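Putative histidinol-phosphate aminotransferase (Erwinia carotovora atroseptica, PDB 3LY1) binds pyridoxal 5'-phosphate and is probably an aminotransferase, related by family to the histidinol-phosphate aminotransferases. Local coordinates at residues A[18-22]-A[337-341]; A[93-99]-A[114-120]; A[205-211]-A[222-227]; A[283-287]-A[297-301]. One frame throughout, in Å; residues are numbered along the deposited sequence.

Interaction 1 (A[18-22]-A[337-341])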
loop_
_atom_site.group_PDB
_atom_site.type_symbol
_atom_site.label_atom_id
_atom_site.label_comp_id
_atom_site.label_asym_id
_atom_site.label_seq_id
_atom_site.Cartn_x
_atom_site.Cartn_y
_atom_site.Cartn_z
ATOM N N PRO A 18 14.925 15.543 18.570
ATOM C CA PRO A 18 16.120 15.700 17.749
ATOM C C PRO A 18 15.846 16.377 16.425
ATOM O O PRO A 18 14.707 16.413 15.967
ATOM C CB PRO A 18 16.605 14.245 17.541
ATOM C CG PRO A 18 15.380 13.431 17.560
ATOM C CD PRO A 18 14.396 14.164 18.506
ATOM N N ILE A 19 16.882 16.945 15.816
ATOM C CA ILE A 19 16.814 17.325 14.401
ATOM C C ILE A 19 16.908 16.000 13.629
ATOM O O ILE A 19 17.843 15.220 13.848
ATOM C CB ILE A 19 17.978 18.252 13.979
ATOM C CG1 ILE A 19 17.845 19.631 14.644
ATOM C CG2 ILE A 19 18.047 18.392 12.455
ATOM C CD1 ILE A 19 19.082 20.512 14.504
ATOM N N ARG A 20 15.954 15.778 12.727
ATOM C CA ARG A 20 15.822 14.502 12.034
ATOM C C ARG A 20 16.272 14.696 10.595
ATOM O O ARG A 20 15.528 15.218 9.782
ATOM C CB ARG A 20 14.355 14.049 12.108
ATOM C CG ARG A 20 13.936 13.582 13.522
ATOM C CD ARG A 20 12.423 13.460 13.702
ATOM N NE ARG A 20 11.831 12.365 12.911
ATOM C CZ ARG A 20 10.558 11.977 13.001
ATOM N NH1 ARG A 20 9.723 12.581 13.860
ATOM N NH2 ARG A 20 10.111 10.984 12.249
ATOM N N ILE A 21 17.517 14.315 10.299
ATOM C CA ILE A 21 18.071 14.530 8.958
ATOM C C ILE A 21 18.647 13.200 8.540
ATOM O O ILE A 21 19.802 13.067 8.085
ATOM C CB ILE A 21 19.091 15.716 8.892
ATOM C CG1 ILE A 21 20.130 15.630 10.019
ATOM C CG2 ILE A 21 18.339 17.088 8.903
ATOM C CD1 ILE A 21 21.179 16.761 9.998
ATOM N N ASN A 22 17.811 12.193 8.743
ATOM C CA ASN A 22 18.217 10.802 8.609
ATOM C C ASN A 22 17.563 10.024 7.460
ATOM O O ASN A 22 18.104 9.005 7.044
ATOM C CB ASN A 22 18.034 10.036 9.940
ATOM C CG ASN A 22 16.646 10.204 10.585
ATOM O OD1 ASN A 22 15.837 11.093 10.217
ATOM N ND2 ASN A 22 16.389 9.363 11.616
ATOM N N GLU A 337 17.686 24.707 10.879
ATOM C CA GLU A 337 18.243 23.464 11.407
ATOM C C GLU A 337 19.689 23.263 10.914
ATOM O O GLU A 337 20.548 22.760 11.659
ATOM C CB GLU A 337 17.372 22.256 11.051
ATOM C CG GLU A 337 16.041 22.153 11.807
ATOM C CD GLU A 337 15.144 21.024 11.273
ATOM O OE1 GLU A 337 15.287 20.618 10.084
ATOM O OE2 GLU A 337 14.290 20.545 12.052
HETATM N N MSE A 338 19.954 23.592 9.653
HETATM C CA MSE A 338 21.258 23.304 9.058
HETATM C C MSE A 338 22.323 24.276 9.556
HETATM O O MSE A 338 23.480 23.892 9.691
HETATM C CB MSE A 338 21.200 23.287 7.521
HETATM C CG MSE A 338 20.430 22.109 6.969
HETATM SE SE MSE A 338 20.591 20.481 8.044
HETATM C CE MSE A 338 22.482 20.034 7.755
ATOM N N GLN A 339 21.931 25.524 9.835
ATOM C CA GLN A 339 22.826 26.462 10.535
ATOM C C GLN A 339 23.249 25.939 11.924
ATOM O O GLN A 339 24.415 26.012 12.313
ATOM C CB GLN A 339 22.207 27.853 10.677
ATOM C CG GLN A 339 23.191 28.836 11.290
ATOM C CD GLN A 339 24.397 29.073 10.385
ATOM O OE1 GLN A 339 24.239 29.270 9.181
ATOM N NE2 GLN A 339 25.606 29.034 10.961
ATOM N N TRP A 340 22.305 25.409 12.673
ATOM C CA TRP A 340 22.615 24.867 13.977
ATOM C C TRP A 340 23.512 23.617 13.841
ATOM O O TRP A 340 24.504 23.430 14.609
ATOM C CB TRP A 340 21.319 24.527 14.700
ATOM C CG TRP A 340 21.502 24.335 16.125
ATOM C CD1 TRP A 340 21.423 25.297 17.107
ATOM C CD2 TRP A 340 21.825 23.120 16.774
ATOM N NE1 TRP A 340 21.667 24.727 18.328
ATOM C CE2 TRP A 340 21.918 23.391 18.148
ATOM C CE3 TRP A 340 22.042 21.820 16.327
ATOM C CZ2 TRP A 340 22.233 22.401 19.089
ATOM C CZ3 TRP A 340 22.351 20.825 17.267
ATOM C CH2 TRP A 340 22.440 21.129 18.633
ATOM N N VAL A 341 23.190 22.786 12.846
ATOM C CA VAL A 341 23.989 21.585 12.624
ATOM C C VAL A 341 25.418 21.960 12.194
ATOM O O VAL A 341 26.392 21.391 12.730
ATOM C CB VAL A 341 23.356 20.582 11.611
ATOM C CG1 VAL A 341 24.337 19.442 11.278
ATOM C CG2 VAL A 341 22.078 19.982 12.208
HETATM O O HOH W 1 13.898 17.696 12.499
HETATM O O HOH W 2 14.556 17.986 9.375
#
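Ile-19, on the short strand 19-20, comes within 7.0 Å of Glu-337, CA to CA, where the extended N-terminal chain passes one side of helix 335-350. Side chains and water fill the gap. Ile-19 does most of the touching: its CG1 lies beside the backbone N (chi1 -69°) and the branch runs on extended, which lays CD1 on the helix. There CD1 meets CE3 of Trp-340 at 3.7 Å, obliquely to the indole, and CG2 of Val-341 at 3.8 Å. The other branch of Ile-19, CG2, slides past the Glu-337 chain in the opposite direction and touches its CD at 4.1 Å. Ile-21 adds a second apolar contact, its CD1 meeting Val-341 CG2 tip to tip at 4.0 Å, while its CG2 approaches the selenium atom SE of the bent selenomethionine Met-338. Polar linkage is indirect. One water accepts from Arg-20 N, and its oxygen lies 2.9 Å from Glu-337 OE2, to which it donates; OE1 of the same carboxylate is held by the backbone N of Thr-334, just before the helix. On its far side Arg-20 packs on Tyr-48 of the second subunit. The arrangement joins the N-terminal arm, which pairs in parallel with strand 315-316, to the last helix of the chain, as in the small domain of fold-type I pyridoxal-phosphate enzymes.

Interaction 2 (A[93-99]-A[114-120]). With EDO (1,2-ethanediol), chain G.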
loop_
_atom_site.group_PDB
_atom_site.type_symbol
_atom_site.label_atom_id
_atom_site.label_comp_id
_atom_site.label_asym_id
_atom_site.label_seq_id
_atom_site.Cartn_x
_atom_site.Cartn_y
_atom_site.Cartn_z
ATOM N N ALA A 93 16.935 -14.382 -14.802
ATOM C CA ALA A 93 17.244 -12.946 -14.841
ATOM C C ALA A 93 18.344 -12.464 -13.866
ATOM O O ALA A 93 18.589 -13.046 -12.785
ATOM C CB ALA A 93 15.979 -12.165 -14.598
ATOM N N GLN A 94 19.034 -11.409 -14.273
ATOM C CA GLN A 94 19.998 -10.735 -13.403
ATOM C C GLN A 94 19.510 -9.308 -13.187
ATOM O O GLN A 94 18.865 -8.742 -14.062
ATOM C CB GLN A 94 21.407 -10.705 -14.005
ATOM C CG GLN A 94 21.571 -9.774 -15.198
ATOM C CD GLN A 94 23.030 -9.509 -15.633
ATOM O OE1 GLN A 94 23.242 -9.001 -16.730
ATOM N NE2 GLN A 94 24.002 -9.868 -14.815
ATOM N N LEU A 95 19.813 -8.751 -12.028
ATOM C CA LEU A 95 19.634 -7.321 -11.793
ATOM C C LEU A 95 21.026 -6.696 -11.932
ATOM O O LEU A 95 21.966 -7.170 -11.299
ATOM C CB LEU A 95 19.101 -7.066 -10.376
ATOM C CG LEU A 95 19.096 -5.617 -9.904
ATOM C CD1 LEU A 95 17.964 -4.918 -10.587
ATOM C CD2 LEU A 95 18.965 -5.510 -8.363
ATOM N N VAL A 96 21.135 -5.653 -12.741
ATOM C CA VAL A 96 22.391 -4.909 -12.946
ATOM C C VAL A 96 22.243 -3.556 -12.263
ATOM O O VAL A 96 21.312 -2.789 -12.566
ATOM C CB VAL A 96 22.740 -4.735 -14.440
ATOM C CG1 VAL A 96 24.011 -3.886 -14.600
ATOM C CG2 VAL A 96 22.954 -6.113 -15.109
ATOM N N ILE A 97 23.135 -3.300 -11.301
ATOM C CA ILE A 97 23.104 -2.063 -10.493
ATOM C C ILE A 97 24.540 -1.575 -10.243
ATOM O O ILE A 97 25.515 -2.408 -10.223
ATOM C CB ILE A 97 22.425 -2.258 -9.099
ATOM C CG1 ILE A 97 22.753 -3.632 -8.469
ATOM C CG2 ILE A 97 20.856 -2.057 -9.190
ATOM C CD1 ILE A 97 22.460 -3.717 -6.919
ATOM N N PRO A 98 24.687 -0.280 -10.007
ATOM C CA PRO A 98 25.885 0.294 -9.387
ATOM C C PRO A 98 26.032 -0.274 -7.989
ATOM O O PRO A 98 25.024 -0.587 -7.357
ATOM C CB PRO A 98 25.583 1.805 -9.327
ATOM C CG PRO A 98 24.443 2.018 -10.261
ATOM C CD PRO A 98 23.644 0.757 -10.192
ATOM N N GLU A 99 27.261 -0.403 -7.512
ATOM C CA GLU A 99 27.516 -1.060 -6.244
ATOM C C GLU A 99 26.917 -0.242 -5.094
ATOM O O GLU A 99 26.515 -0.822 -4.072
ATOM C CB GLU A 99 29.018 -1.284 -6.033
ATOM C CG GLU A 99 29.349 -1.996 -4.741
ATOM C CD GLU A 99 30.772 -2.499 -4.683
ATOM O OE1 GLU A 99 31.572 -2.184 -5.600
ATOM O OE2 GLU A 99 31.080 -3.203 -3.700
HETATM N N MSE A 114 17.083 -13.951 -8.169
HETATM C CA MSE A 114 17.894 -13.457 -9.281
HETATM C C MSE A 114 19.373 -13.269 -8.920
HETATM O O MSE A 114 19.725 -12.872 -7.786
HETATM C CB MSE A 114 17.331 -12.124 -9.766
HETATM C CG MSE A 114 15.951 -12.268 -10.370
HETATM SE SE MSE A 114 15.133 -10.521 -10.726
HETATM C CE MSE A 114 16.529 -9.763 -11.936
ATOM N N LYS A 115 20.230 -13.508 -9.903
ATOM C CA LYS A 115 21.600 -13.033 -9.846
ATOM C C LYS A 115 21.610 -11.516 -9.690
ATOM O O LYS A 115 20.868 -10.827 -10.372
ATOM C CB LYS A 115 22.312 -13.400 -11.142
ATOM C CG LYS A 115 23.742 -12.951 -11.207
ATOM C CD LYS A 115 24.426 -13.449 -12.486
ATOM C CE LYS A 115 25.920 -13.110 -12.445
ATOM N NZ LYS A 115 26.636 -13.862 -13.511
ATOM N N VAL A 116 22.455 -11.000 -8.811
ATOM C CA VAL A 116 22.596 -9.549 -8.627
ATOM C C VAL A 116 24.015 -9.185 -9.032
ATOM O O VAL A 116 24.974 -9.695 -8.454
ATOM C CB VAL A 116 22.342 -9.126 -7.188
ATOM C CG1 VAL A 116 22.635 -7.658 -7.013
ATOM C CG2 VAL A 116 20.883 -9.415 -6.803
ATOM N N THR A 117 24.135 -8.357 -10.059
ATOM C CA THR A 117 25.417 -8.013 -10.652
ATOM C C THR A 117 25.708 -6.550 -10.337
ATOM O O THR A 117 25.088 -5.643 -10.912
ATOM C CB THR A 117 25.396 -8.286 -12.183
ATOM O OG1 THR A 117 25.163 -9.682 -12.418
ATOM C CG2 THR A 117 26.735 -7.882 -12.847
ATOM N N LYS A 118 26.623 -6.322 -9.394
ATOM C CA LYS A 118 26.978 -4.986 -8.959
ATOM C C LYS A 118 28.247 -4.541 -9.675
ATOM O O LYS A 118 29.210 -5.314 -9.775
ATOM C CB LYS A 118 27.211 -4.942 -7.441
ATOM C CG LYS A 118 25.962 -5.081 -6.613
ATOM C CD LYS A 118 26.304 -5.089 -5.109
ATOM C CE LYS A 118 25.095 -5.532 -4.323
ATOM N NZ LYS A 118 25.285 -5.330 -2.872
ATOM N N VAL A 119 28.222 -3.319 -10.195
ATOM C CA VAL A 119 29.324 -2.728 -10.917
ATOM C C VAL A 119 29.967 -1.643 -10.055
ATOM O O VAL A 119 29.307 -0.690 -9.606
ATOM C CB VAL A 119 28.847 -2.127 -12.267
ATOM C CG1 VAL A 119 30.011 -1.434 -12.992
ATOM C CG2 VAL A 119 28.191 -3.223 -13.116
ATOM N N LYS A 120 31.264 -1.810 -9.824
ATOM C CA LYS A 120 32.029 -0.903 -8.968
ATOM C C LYS A 120 31.841 0.542 -9.430
ATOM O O LYS A 120 31.733 0.802 -10.619
ATOM C CB LYS A 120 33.501 -1.320 -8.970
ATOM C CG LYS A 120 34.391 -0.586 -7.969
ATOM C CD LYS A 120 35.870 -1.004 -8.112
ATOM C CE LYS A 120 36.750 -0.320 -7.045
ATOM N NZ LYS A 120 37.748 -1.295 -6.478
HETATM C C1 EDO G . 22.630 -1.423 -3.492
HETATM O O1 EDO G . 21.837 -2.620 -3.545
HETATM C C2 EDO G . 23.162 -1.060 -2.090
HETATM O O2 EDO G . 24.343 -0.199 -2.197
HETATM O O HOH W 3 19.295 -15.444 -12.350
HETATM O O HOH W 4 26.535 -2.883 -2.576
#
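Ile-97 and Lys-118 lie side by side and point the same way from neighbouring strands. CG1 of Ile-97 sits between its own backbone N and carbonyl carbon (chi1 37°), and from there CD1 swings over the second strand to touch Lys-118 CG at 3.8 Å and Val-116 CG1 at 3.9 Å. The Lys-118 chain runs on fully extended, and its NZ forms a salt bridge with Glu-106 of the intervening helix. A water that accepts from NZ donates in turn to Glu-99 O, which takes a further bond from an ethanediol hydroxyl, O2. Strands 94-98 and 115-119 run parallel, 18° apart, and with helix 104-111 make a beta-alpha-beta unit at the edge of the large domain's mixed sheet; Leu-95, Val-116 and Ile-97 face that helix. Thr-117 N gives a nearly straight bond to Leu-95 O (2.8 Å), and its O accepts from Ile-97 N at 3.1 Å. Farther on, Glu-99 N reaches Val-119 O at 2.9 Å from above the carbonyl plane. At the other end the selenomethionine Met-114 bends at chi3 (58°), curling CE back over the first strand to 3.6 Å from Ala-93 CB and 4.0 Å from Leu-95 CB. Val-96, on the other face from Leu-95 and Ile-97, brings CG1 loosely toward Val-119 CG2, both residues touching Leu-132 of helix 129-137.

Interaction 3 (A[205-211]-A[222-227]). With PLP (pyridoxal-5'-phosphate), chain E; EDO (1,2-ethanediol), chain H.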
loop_
_atom_site.group_PDB
_atom_site.type_symbol
_atom_site.label_atom_id
_atom_site.label_comp_id
_atom_site.label_asym_id
_atom_site.label_seq_id
_atom_site.Cartn_x
_atom_site.Cartn_y
_atom_site.Cartn_z
ATOM N N ILE A 205 11.283 0.973 -20.651
ATOM C CA ILE A 205 11.531 1.880 -19.538
ATOM C C ILE A 205 10.357 1.913 -18.569
ATOM O O ILE A 205 9.224 2.125 -18.994
ATOM C CB ILE A 205 11.712 3.361 -19.977
ATOM C CG1 ILE A 205 12.671 3.504 -21.148
ATOM C CG2 ILE A 205 12.118 4.211 -18.753
ATOM C CD1 ILE A 205 12.780 4.954 -21.733
ATOM N N ILE A 206 10.654 1.745 -17.276
ATOM C CA ILE A 206 9.748 2.048 -16.148
ATOM C C ILE A 206 10.356 3.264 -15.402
ATOM O O ILE A 206 11.486 3.224 -14.900
ATOM C CB ILE A 206 9.592 0.780 -15.192
ATOM C CG1 ILE A 206 8.992 -0.411 -15.948
ATOM C CG2 ILE A 206 8.799 1.098 -13.906
ATOM C CD1 ILE A 206 9.303 -1.861 -15.291
ATOM N N LEU A 207 9.615 4.358 -15.390
ATOM C CA LEU A 207 9.927 5.521 -14.585
ATOM C C LEU A 207 9.151 5.426 -13.300
ATOM O O LEU A 207 7.926 5.228 -13.304
ATOM C CB LEU A 207 9.528 6.788 -15.309
ATOM C CG LEU A 207 9.575 8.121 -14.577
ATOM C CD1 LEU A 207 10.987 8.392 -14.021
ATOM C CD2 LEU A 207 9.135 9.210 -15.528
ATOM N N LEU A 208 9.849 5.592 -12.199
ATOM C CA LEU A 208 9.218 5.600 -10.884
ATOM C C LEU A 208 9.361 6.979 -10.289
ATOM O O LEU A 208 10.473 7.583 -10.310
ATOM C CB LEU A 208 9.864 4.583 -9.977
ATOM C CG LEU A 208 9.734 3.114 -10.372
ATOM C CD1 LEU A 208 10.518 2.311 -9.419
ATOM C CD2 LEU A 208 8.232 2.628 -10.489
ATOM N N LYS A 209 8.235 7.453 -9.755
ATOM C CA LYS A 209 8.179 8.738 -9.088
ATOM C C LYS A 209 7.354 8.640 -7.812
ATOM O O LYS A 209 6.638 7.658 -7.579
ATOM C CB LYS A 209 7.671 9.843 -10.044
ATOM C CG LYS A 209 8.781 10.316 -11.047
ATOM C CD LYS A 209 8.373 11.488 -11.936
ATOM C CE LYS A 209 8.251 12.787 -11.119
ATOM N NZ LYS A 209 9.590 13.368 -10.729
ATOM N N THR A 210 7.511 9.636 -6.944
ATOM C CA THR A 210 6.901 9.619 -5.613
ATOM C C THR A 210 6.494 11.037 -5.225
ATOM O O THR A 210 7.082 11.974 -5.712
ATOM C CB THR A 210 7.853 9.047 -4.557
ATOM O OG1 THR A 210 7.168 8.946 -3.293
ATOM C CG2 THR A 210 9.107 9.898 -4.428
ATOM N N PHE A 211 5.486 11.167 -4.358
ATOM C CA PHE A 211 5.123 12.442 -3.711
ATOM C C PHE A 211 5.864 12.662 -2.362
ATOM O O PHE A 211 5.602 13.633 -1.637
ATOM C CB PHE A 211 3.615 12.498 -3.502
ATOM C CG PHE A 211 2.824 12.804 -4.751
ATOM C CD1 PHE A 211 2.493 11.816 -5.683
ATOM C CD2 PHE A 211 2.408 14.083 -4.994
ATOM C CE1 PHE A 211 1.752 12.140 -6.826
ATOM C CE2 PHE A 211 1.649 14.410 -6.128
ATOM C CZ PHE A 211 1.326 13.439 -7.044
ATOM N N VAL A 222 2.035 7.943 -1.463
ATOM C CA VAL A 222 1.565 8.095 -2.825
ATOM C C VAL A 222 2.753 8.151 -3.761
ATOM O O VAL A 222 3.582 9.036 -3.664
ATOM C CB VAL A 222 0.672 9.376 -3.018
ATOM C CG1 VAL A 222 0.002 9.352 -4.405
ATOM C CG2 VAL A 222 -0.389 9.540 -1.889
ATOM N N GLY A 223 2.842 7.182 -4.665
ATOM C CA GLY A 223 3.804 7.225 -5.742
ATOM C C GLY A 223 3.169 6.639 -6.981
ATOM O O GLY A 223 1.972 6.335 -6.983
ATOM N N TYR A 224 3.956 6.507 -8.050
ATOM C CA TYR A 224 3.436 5.987 -9.303
ATOM C C TYR A 224 4.563 5.521 -10.236
ATOM O O TYR A 224 5.753 5.858 -10.027
ATOM C CB TYR A 224 2.506 6.992 -10.011
ATOM C CG TYR A 224 3.137 8.301 -10.406
ATOM C CD1 TYR A 224 3.333 9.309 -9.480
ATOM C CD2 TYR A 224 3.540 8.535 -11.717
ATOM C CE1 TYR A 224 3.888 10.524 -9.838
ATOM C CE2 TYR A 224 4.134 9.742 -12.080
ATOM C CZ TYR A 224 4.288 10.741 -11.150
ATOM O OH TYR A 224 4.867 11.930 -11.531
ATOM N N ALA A 225 4.176 4.679 -11.192
ATOM C CA ALA A 225 5.023 4.286 -12.325
ATOM C C ALA A 225 4.460 4.889 -13.629
ATOM O O ALA A 225 3.229 5.052 -13.800
ATOM C CB ALA A 225 5.159 2.775 -12.421
ATOM N N VAL A 226 5.363 5.229 -14.537
ATOM C CA VAL A 226 5.037 5.628 -15.902
ATOM C C VAL A 226 5.719 4.659 -16.863
ATOM O O VAL A 226 6.926 4.355 -16.721
ATOM C CB VAL A 226 5.445 7.078 -16.187
ATOM C CG1 VAL A 226 4.802 7.552 -17.522
ATOM C CG2 VAL A 226 5.102 8.009 -14.984
ATOM N N ALA A 227 4.955 4.073 -17.789
ATOM C CA ALA A 227 5.546 3.147 -18.750
ATOM C C ALA A 227 4.594 2.923 -19.918
ATOM O O ALA A 227 3.463 3.401 -19.902
ATOM C CB ALA A 227 5.882 1.823 -18.067
HETATM N N1 PLP E . 13.514 5.602 -4.391
HETATM C C2 PLP E . 14.551 6.248 -3.750
HETATM C C2A PLP E . 15.804 6.556 -4.532
HETATM C C3 PLP E . 14.410 6.558 -2.397
HETATM O O3 PLP E . 15.438 7.177 -1.761
HETATM C C4 PLP E . 13.222 6.213 -1.715
HETATM C C4A PLP E . 12.998 6.656 -0.292
HETATM O O4A PLP E . 13.904 6.407 0.486
HETATM C C5 PLP E . 12.187 5.548 -2.382
HETATM C C6 PLP E . 12.374 5.241 -3.731
HETATM C C5A PLP E . 10.901 5.141 -1.696
HETATM O O4P PLP E . 10.120 6.238 -1.186
HETATM P P PLP E . 8.528 6.155 -1.114
HETATM O O1P PLP E . 8.043 4.757 -0.888
HETATM O O2P PLP E . 8.121 6.723 -2.447
HETATM O O3P PLP E . 8.227 7.099 0.039
HETATM C C1 EDO H . 4.428 14.079 -9.148
HETATM O O1 EDO H . 5.743 13.781 -9.603
HETATM C C2 EDO H . 3.758 14.974 -10.178
HETATM O O2 EDO H . 4.186 16.309 -9.937
#
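Tyr-224 and Lys-209, a hydrogen-bonded antiparallel pair, bury much of the surface here, and their side chains run alongside each other in the same direction. Lys-209 CB rests over one face of the Tyr-224 ring in a CH-pi contact, 4.0 Å from the centroid and offset toward the rim. Tyr-224 CG stands between its backbone N and carbonyl carbon (chi1 61°), which turns the ring back across the neighbouring strand. Backbone bonds of 3.0 Å join the pair both ways, Lys-209 N to Tyr-224 O and Tyr-224 N to Lys-209 O. The polar ends part: Lys-209 NZ pairs with Glu-184, whereas Tyr-224 OH bonds His-64 and an ethanediol oxygen. The Phe-211 side chain crosses that of Tyr-224 at about a right angle, CE1 to CE1 4.0 Å, and sets CD1 against Val-222 CG1 at 3.7 Å; its N binds Val-222 O. On the opposite face Leu-208 CD2 packs on Ala-225 CB, and Thr-210 lies beside Gly-223. Thr-210 OG1 donates to the cofactor phosphate oxygen O2P at 2.6 Å and also pairs with Ser-212. This hairpin, with strand 223-226 antiparallel in a largely parallel sheet, is characteristic of the large domain of fold-type I enzymes and carries part of the pyridoxal-phosphate site.

Interaction 4 (A[283-287]-A[297-301])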
loop_
_atom_site.group_PDB
_atom_site.type_symbol
_atom_site.label_atom_id
_atom_site.label_comp_id
_atom_site.label_asym_id
_atom_site.label_seq_id
_atom_site.Cartn_x
_atom_site.Cartn_y
_atom_site.Cartn_z
ATOM N N LEU A 283 35.800 23.002 6.940
ATOM C CA LEU A 283 36.404 21.842 7.599
ATOM C C LEU A 283 37.319 21.031 6.682
ATOM O O LEU A 283 38.002 20.073 7.126
ATOM C CB LEU A 283 35.284 20.943 8.138
ATOM C CG LEU A 283 34.448 21.548 9.264
ATOM C CD1 LEU A 283 33.239 20.635 9.519
ATOM C CD2 LEU A 283 35.349 21.717 10.488
ATOM N N LYS A 284 37.315 21.411 5.409
ATOM C CA LYS A 284 38.036 20.691 4.349
ATOM C C LYS A 284 37.654 19.216 4.285
ATOM O O LYS A 284 38.519 18.338 4.154
ATOM C CB LYS A 284 39.559 20.858 4.516
ATOM C CG LYS A 284 40.012 22.291 4.422
ATOM C CD LYS A 284 41.530 22.416 4.518
ATOM C CE LYS A 284 42.000 23.898 4.485
ATOM N NZ LYS A 284 43.491 24.061 4.748
ATOM N N LEU A 285 36.351 18.938 4.378
ATOM C CA LEU A 285 35.853 17.580 4.207
ATOM C C LEU A 285 35.296 17.464 2.774
ATOM O O LEU A 285 34.432 18.231 2.395
ATOM C CB LEU A 285 34.806 17.226 5.283
ATOM C CG LEU A 285 35.351 17.037 6.705
ATOM C CD1 LEU A 285 34.176 17.124 7.753
ATOM C CD2 LEU A 285 36.161 15.718 6.855
ATOM N N PRO A 286 35.829 16.524 1.962
ATOM C CA PRO A 286 35.279 16.403 0.613
ATOM C C PRO A 286 33.780 15.993 0.628
ATOM O O PRO A 286 33.332 15.267 1.532
ATOM C CB PRO A 286 36.134 15.280 -0.024
ATOM C CG PRO A 286 37.445 15.305 0.755
ATOM C CD PRO A 286 37.057 15.719 2.151
ATOM N N TYR A 287 33.037 16.474 -0.354
ATOM C CA TYR A 287 31.664 16.032 -0.605
ATOM C C TYR A 287 31.349 15.890 -2.084
ATOM O O TYR A 287 32.024 16.463 -2.941
ATOM C CB TYR A 287 30.691 16.994 0.013
ATOM C CG TYR A 287 30.783 18.391 -0.549
ATOM C CD1 TYR A 287 31.635 19.341 0.024
ATOM C CD2 TYR A 287 30.036 18.768 -1.657
ATOM C CE1 TYR A 287 31.729 20.638 -0.503
ATOM C CE2 TYR A 287 30.119 20.050 -2.187
ATOM C CZ TYR A 287 30.965 20.982 -1.595
ATOM O OH TYR A 287 31.057 22.251 -2.125
ATOM N N HIS A 297 29.088 13.198 2.233
ATOM C CA HIS A 297 30.439 13.725 2.499
ATOM C C HIS A 297 31.327 12.755 3.267
ATOM O O HIS A 297 30.842 11.804 3.920
ATOM C CB HIS A 297 30.396 15.088 3.173
ATOM C CG HIS A 297 30.026 15.084 4.634
ATOM N ND1 HIS A 297 30.953 14.878 5.633
ATOM C CD2 HIS A 297 28.855 15.365 5.263
ATOM C CE1 HIS A 297 30.365 15.018 6.819
ATOM N NE2 HIS A 297 29.088 15.317 6.623
ATOM N N GLN A 298 32.629 13.024 3.161
ATOM C CA GLN A 298 33.647 12.172 3.724
ATOM C C GLN A 298 33.866 12.499 5.190
ATOM O O GLN A 298 33.542 13.597 5.651
ATOM C CB GLN A 298 34.957 12.347 2.937
ATOM C CG GLN A 298 35.912 11.184 3.072
ATOM C CD GLN A 298 37.201 11.384 2.258
ATOM O OE1 GLN A 298 37.175 11.955 1.181
ATOM N NE2 GLN A 298 38.320 10.912 2.791
ATOM N N LEU A 299 34.358 11.508 5.926
ATOM C CA LEU A 299 34.743 11.683 7.320
ATOM C C LEU A 299 36.176 11.245 7.519
ATOM O O LEU A 299 36.653 10.323 6.833
ATOM C CB LEU A 299 33.846 10.870 8.241
ATOM C CG LEU A 299 32.400 11.333 8.324
ATOM C CD1 LEU A 299 31.507 10.305 9.056
ATOM C CD2 LEU A 299 32.348 12.737 8.995
ATOM N N VAL A 300 36.853 11.890 8.469
ATOM C CA VAL A 300 38.169 11.453 8.914
ATOM C C VAL A 300 38.096 10.682 10.253
ATOM O O VAL A 300 39.036 9.963 10.599
ATOM C CB VAL A 300 39.207 12.624 8.903
ATOM C CG1 VAL A 300 39.423 13.095 7.449
ATOM C CG2 VAL A 300 38.769 13.778 9.728
ATOM N N VAL A 301 36.994 10.812 10.986
ATOM C CA VAL A 301 36.741 10.002 12.187
ATOM C C VAL A 301 35.838 8.820 11.818
ATOM O O VAL A 301 35.198 8.844 10.762
ATOM C CB VAL A 301 36.064 10.839 13.280
ATOM C CG1 VAL A 301 36.904 12.063 13.572
ATOM C CG2 VAL A 301 34.639 11.234 12.857
#
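Pro-286 O receives the backbone N-H of Gln-298 in a nearly straight bond of 2.9 Å (171°), which aligns the two chains for a single bridge between Tyr-287 and His-297. CB of His-297 touches the same carbonyl oxygen at 3.4 Å and meets Tyr-287 CB at 3.7 Å. CG of His-297 lies between the backbone N and the carbonyl carbon (chi1 75°), bringing the imidazole round to where ND1 donates to Gln-298 O at 2.9 Å, with the acceptor close to the ring plane. Seen from that carbonyl, ND1 lies above its plane. The bridge brings the chain leaving helix 259-283 back beside strand 294-298, which pairs antiparallel with strand 327-331 in the C-terminal part of the fold; the helix itself ends in a Schellman motif at Lys-284, with positive phi. Just beyond this turn, Leu-285 points toward the strand and packs CD2 against Gln-298 O at 3.6 Å and against Val-300 CG1 at 4.2 Å. Leu-285 also touches Leu-280 and Ile-354. Gln-298 extends across the Pro-286 ring obliquely, placing OE1 3.4 Å from CG of the proline. The Tyr-287 ring leads away toward helix 259-283, where its OH hydrogen-bonds Glu-281 and its side chain touches Leu-277 and Leu-280.

How the interactions relate
From the N terminus, the chain opens interaction 1 at 18-22 and closes it only at 337-341, so the other three contacts all fall within that long loop and follow one another in series without crossing. Interaction 2 closes a short loop around helix 104-111, and interaction 3 closes a tighter one; both belong to the same seven-stranded sheet of the large domain, their centres about 21 Å apart. Interaction 4 then closes the turn between helix 259-283 and strand 294-298. It lies with interaction 1 on one side of the chain's centre, nearest atoms about 8 Å apart, whereas interaction 3 lies opposite. Interaction 1 thus returns the C-terminal helix to the N-terminal arm.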